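Local coordinates for protein PilM (Escherichia coli, PDB 3EOI) that is of unknown function but probably takes part in the biogenesis of plasmid-encoded pili, at residues N29-L32 / Y33-E37; Q44-S47 / A48-G51. One frame throughout, in Å; residues are numbered along the deposited sequence.

Interaction 1 (N29-L32 / Y33-E37)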
loop_
_atom_site.group_PDB
_atom_site.type_symbol
_atom_site.label_atom_id
_atom_site.label_comp_id
_atom_site.label_asym_id
_atom_site.label_seq_id
_atom_site.Cartn_x
_atom_site.Cartn_y
_atom_site.Cartn_z
ATOM N N ASN A 29 6.625 -0.527 8.322
ATOM C CA ASN A 29 8.048 -0.672 8.042
ATOM C C ASN A 29 8.871 -0.478 9.317
ATOM O O ASN A 29 9.767 -1.271 9.633
ATOM C CB ASN A 29 8.477 0.362 6.987
ATOM C CG ASN A 29 9.746 -0.003 6.294
ATOM O OD1 ASN A 29 10.008 -1.158 6.022
ATOM N ND2 ASN A 29 10.542 1.004 5.998
ATOM N N ASP A 30 8.569 0.592 10.056
ATOM C CA ASP A 30 9.310 0.855 11.260
ATOM C C ASP A 30 9.139 -0.266 12.270
ATOM O O ASP A 30 10.124 -0.703 12.874
ATOM C CB ASP A 30 8.867 2.187 11.837
ATOM C CG ASP A 30 9.275 3.381 10.934
ATOM O OD1 ASP A 30 9.969 3.165 9.892
ATOM O OD2 ASP A 30 8.933 4.535 11.244
ATOM N N TYR A 31 7.912 -0.772 12.436
ATOM C CA TYR A 31 7.693 -1.849 13.418
ATOM C C TYR A 31 8.490 -3.090 12.999
ATOM O O TYR A 31 9.144 -3.767 13.857
ATOM C CB TYR A 31 6.194 -2.258 13.474
ATOM C CG TYR A 31 5.957 -3.214 14.597
ATOM C CD1 TYR A 31 5.743 -2.744 15.902
ATOM C CD2 TYR A 31 6.000 -4.610 14.397
ATOM C CE1 TYR A 31 5.615 -3.625 16.977
ATOM C CE2 TYR A 31 5.882 -5.500 15.471
ATOM C CZ TYR A 31 5.671 -5.006 16.760
ATOM O OH TYR A 31 5.506 -5.877 17.819
ATOM N N LEU A 32 8.395 -3.483 11.728
ATOM C CA LEU A 32 9.076 -4.712 11.331
ATOM C C LEU A 32 10.588 -4.556 11.306
ATOM O O LEU A 32 11.314 -5.541 11.497
ATOM C CB LEU A 32 8.563 -5.213 9.970
ATOM C CG LEU A 32 7.113 -5.648 9.971
ATOM C CD1 LEU A 32 6.715 -5.847 8.510
ATOM C CD2 LEU A 32 6.936 -6.908 10.804
ATOM N N TYR A 33 11.081 -3.348 11.062
ATOM C CA TYR A 33 12.539 -3.128 11.191
ATOM C C TYR A 33 13.018 -3.333 12.626
ATOM O O TYR A 33 14.096 -3.871 12.888
ATOM C CB TYR A 33 12.816 -1.698 10.823
ATOM C CG TYR A 33 14.270 -1.248 10.855
ATOM C CD1 TYR A 33 15.169 -1.561 9.823
ATOM C CD2 TYR A 33 14.753 -0.512 11.930
ATOM C CE1 TYR A 33 16.482 -1.100 9.865
ATOM C CE2 TYR A 33 16.088 -0.060 11.981
ATOM C CZ TYR A 33 16.925 -0.401 10.964
ATOM O OH TYR A 33 18.238 0.046 11.006
ATOM N N GLN A 34 12.267 -2.785 13.582
ATOM C CA GLN A 34 12.519 -3.022 15.020
ATOM C C GLN A 34 12.409 -4.498 15.434
ATOM O O GLN A 34 13.191 -4.995 16.245
ATOM C CB GLN A 34 11.537 -2.174 15.857
ATOM C CG GLN A 34 11.815 -0.676 15.703
ATOM C CD GLN A 34 10.747 0.157 16.424
ATOM O OE1 GLN A 34 10.151 -0.307 17.407
ATOM N NE2 GLN A 34 10.532 1.380 15.950
ATOM N N HIS A 35 11.427 -5.200 14.854
ATOM C CA HIS A 35 11.047 -6.541 15.249
ATOM C C HIS A 35 10.991 -7.483 14.061
ATOM O O HIS A 35 9.905 -7.964 13.694
ATOM C CB HIS A 35 9.655 -6.531 15.883
ATOM C CG HIS A 35 9.568 -5.660 17.094
ATOM N ND1 HIS A 35 10.070 -6.050 18.311
ATOM C CD2 HIS A 35 9.104 -4.395 17.260
ATOM C CE1 HIS A 35 9.874 -5.086 19.194
ATOM N NE2 HIS A 35 9.280 -4.077 18.588
ATOM N N PRO A 36 12.138 -7.784 13.480
ATOM C CA PRO A 36 12.106 -8.563 12.255
ATOM C C PRO A 36 11.535 -9.954 12.510
ATOM O O PRO A 36 10.996 -10.555 11.601
ATOM C CB PRO A 36 13.582 -8.647 11.803
ATOM C CG PRO A 36 14.295 -7.580 12.594
ATOM C CD PRO A 36 13.489 -7.342 13.861
ATOM N N GLU A 37 11.612 -10.464 13.731
ATOM C CA GLU A 37 11.068 -11.796 14.004
ATOM C C GLU A 37 9.540 -11.901 13.821
ATOM O O GLU A 37 8.972 -13.006 13.728
ATOM C CB GLU A 37 11.440 -12.238 15.418
ATOM C CG GLU A 37 10.653 -11.566 16.504
ATOM C CD GLU A 37 11.165 -10.165 16.897
ATOM O OE1 GLU A 37 12.166 -9.611 16.326
ATOM O OE2 GLU A 37 10.535 -9.631 17.836
#
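Tyr31 and His35, one helical turn apart, lay their rings over each other where helix 10-34 ends, a compact example of an i to i+4 aromatic pair. From CB outward, His35 first meets Tyr31 O, 3.5 Å from its CB, which also borders CE2 of the tyrosine ring. CG comes next, near Tyr31 CZ, and CD2 comes closest to the ring, 3.5 Å from Tyr31 CZ, standing over one face of the phenol ring toward its rim. NE2, farther out, lies 4.0 Å from Tyr31 CE1. The result is an offset stack with centroids 4.6 Å apart and planes inclined by 30°. Tyr31 can take part because its CG lies anti to the backbone N (chi1 -172°), which sends the ring along the helix toward the later residue.

The backbone joins the same two residues. Tyr31 O accepts from His35 N at 2.9 Å, a bond bent to 137° at the hydrogen, following the regular bonds from Tyr33 N to Asn29 O and Gln34 N to Asp30 O. His35 then leaves helical geometry, and Pro36, which has no N-H to offer, instead brings its CA to 3.2 Å from Leu32 O in a C-H...O contact. Leu32, buried, touches Arg38 and Arg39 of the following loop. This is a helix C-terminus with a proline just beyond its end, flanked by an i to i+4 aromatic stack.

Interaction 2 (Q44-S47 / A48-G51)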
loop_
_atom_site.group_PDB
_atom_site.type_symbol
_atom_site.label_atom_id
_atom_site.label_comp_id
_atom_site.label_asym_id
_atom_site.label_seq_id
_atom_site.Cartn_x
_atom_site.Cartn_y
_atom_site.Cartn_z
ATOM N N GLN A 44 -1.563 -9.643 10.122
ATOM C CA GLN A 44 -1.404 -8.201 10.099
ATOM C C GLN A 44 -0.898 -7.706 11.449
ATOM O O GLN A 44 -1.161 -8.319 12.513
ATOM C CB GLN A 44 -2.770 -7.521 9.885
ATOM C CG GLN A 44 -3.355 -7.492 8.478
ATOM C CD GLN A 44 -3.947 -8.793 8.002
ATOM O OE1 GLN A 44 -4.565 -9.545 8.783
ATOM N NE2 GLN A 44 -3.830 -9.049 6.682
ATOM N N LEU A 45 -0.250 -6.532 11.415
ATOM C CA LEU A 45 0.120 -5.859 12.644
ATOM C C LEU A 45 -1.145 -5.198 13.184
ATOM O O LEU A 45 -2.078 -4.893 12.430
ATOM C CB LEU A 45 1.174 -4.791 12.381
ATOM C CG LEU A 45 2.431 -5.291 11.720
ATOM C CD1 LEU A 45 3.383 -4.126 11.622
ATOM C CD2 LEU A 45 3.064 -6.366 12.565
ATOM N N THR A 46 -1.186 -4.931 14.474
ATOM C CA THR A 46 -2.414 -4.352 15.042
ATOM C C THR A 46 -2.406 -2.840 15.109
ATOM O O THR A 46 -1.368 -2.196 14.936
ATOM C CB THR A 46 -2.656 -4.852 16.473
ATOM O OG1 THR A 46 -1.604 -4.354 17.310
ATOM C CG2 THR A 46 -2.699 -6.410 16.540
ATOM N N SER A 47 -3.581 -2.266 15.393
ATOM C CA SER A 47 -3.693 -0.804 15.594
ATOM C C SER A 47 -2.808 -0.315 16.702
ATOM O O SER A 47 -2.126 0.726 16.545
ATOM C CB SER A 47 -5.143 -0.386 15.843
ATOM O OG SER A 47 -5.815 -0.355 14.599
ATOM N N ALA A 48 -2.726 -1.072 17.793
ATOM C CA ALA A 48 -1.809 -0.683 18.856
ATOM C C ALA A 48 -0.354 -0.667 18.381
ATOM O O ALA A 48 0.374 0.275 18.669
ATOM C CB ALA A 48 -1.956 -1.577 20.079
ATOM N N GLN A 49 0.078 -1.708 17.656
ATOM C CA GLN A 49 1.468 -1.734 17.147
ATOM C C GLN A 49 1.779 -0.595 16.199
ATOM O O GLN A 49 2.875 -0.020 16.242
ATOM C CB GLN A 49 1.796 -3.083 16.518
ATOM C CG GLN A 49 1.739 -4.196 17.546
ATOM C CD GLN A 49 1.721 -5.591 16.954
ATOM O OE1 GLN A 49 1.147 -5.828 15.893
ATOM N NE2 GLN A 49 2.332 -6.535 17.657
ATOM N N LEU A 50 0.831 -0.242 15.349
ATOM C CA LEU A 50 1.033 0.849 14.393
ATOM C C LEU A 50 0.819 2.256 14.989
ATOM O O LEU A 50 1.247 3.275 14.420
ATOM C CB LEU A 50 0.085 0.654 13.222
ATOM C CG LEU A 50 0.287 -0.684 12.527
ATOM C CD1 LEU A 50 -0.484 -0.712 11.287
ATOM C CD2 LEU A 50 1.771 -0.992 12.198
ATOM N N GLY A 51 0.118 2.315 16.114
ATOM C CA GLY A 51 -0.303 3.615 16.640
ATOM C C GLY A 51 -1.288 4.364 15.765
ATOM O O GLY A 51 -1.381 5.595 15.820
#
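Gln49 extends its side chain past Thr46 OG1, bringing OE1 to the Thr46 backbone, and the two residues hold each other by reciprocal bonds. In one direction Thr46 N donates to Gln49 OE1 over 2.9 Å, a nearly straight bond (166° at the hydrogen) that meets the amide with the donor tilted 22° from its plane. In the other, Gln49 N donates to Thr46 OG1 at 3.2 Å. The threonine hydroxyl also gives a weak bond to Gln49 OE1, so this oxygen draws on two donors of the same residue. Thr46 OG1 stands between its own backbone N and carbonyl carbon (chi1 66°), a setting that turns it toward the start of the helix.

Beside these bonds two leucines meet: Leu45 CD1 packs on Leu50 CD2 at 3.6 Å, the two side chains crossing at about a right angle, while Leu45 CB flanks Gln49 OE1. With Gln49 replaced by an alanine, Thr46 N is likely to lose its acceptor, its hydroxyl the weak bond to OE1, and a gap to open beside Leu45.

Beyond the cap, backbone bonds carry the helix on. Leu50 N bonds to Thr46 O at 3.0 Å, completing the first turn, and a weak, bent bond joins Gly51 N to Ser47 O where glycine, with positive phi, ends the helix. Upstream, Leu45 N is bonded to His60 NE2 and Gln44 NE2 to His60 O, which tie the approach to strand 59-63; Leu50 rests on Ile28 of helix 10-34. Thr46 as N-cap and Gln49 three residues on form a capping box, here at the start of the short helix 47-50.

From the N terminus, the chain runs through the long helix 10-34 and reaches interaction 1 at its C-terminal end; a loop follows, and interaction 2 opens the short helix 47-50. The contacts come in series, neither enclosing nor crossing the other, and each closes only a local turn. The intervening loop brings them back together, with centres about 12 Å apart. Tyr31 forms the main meeting point: its CD2 packs 3.8 Å from Leu45 CD1, and its OH lies 3.2 Å from Gln49 NE2. The end of one helix thus meets the start of the next, while the loop before helix 47-50 also joins strand 59-63 at the sheet's edge.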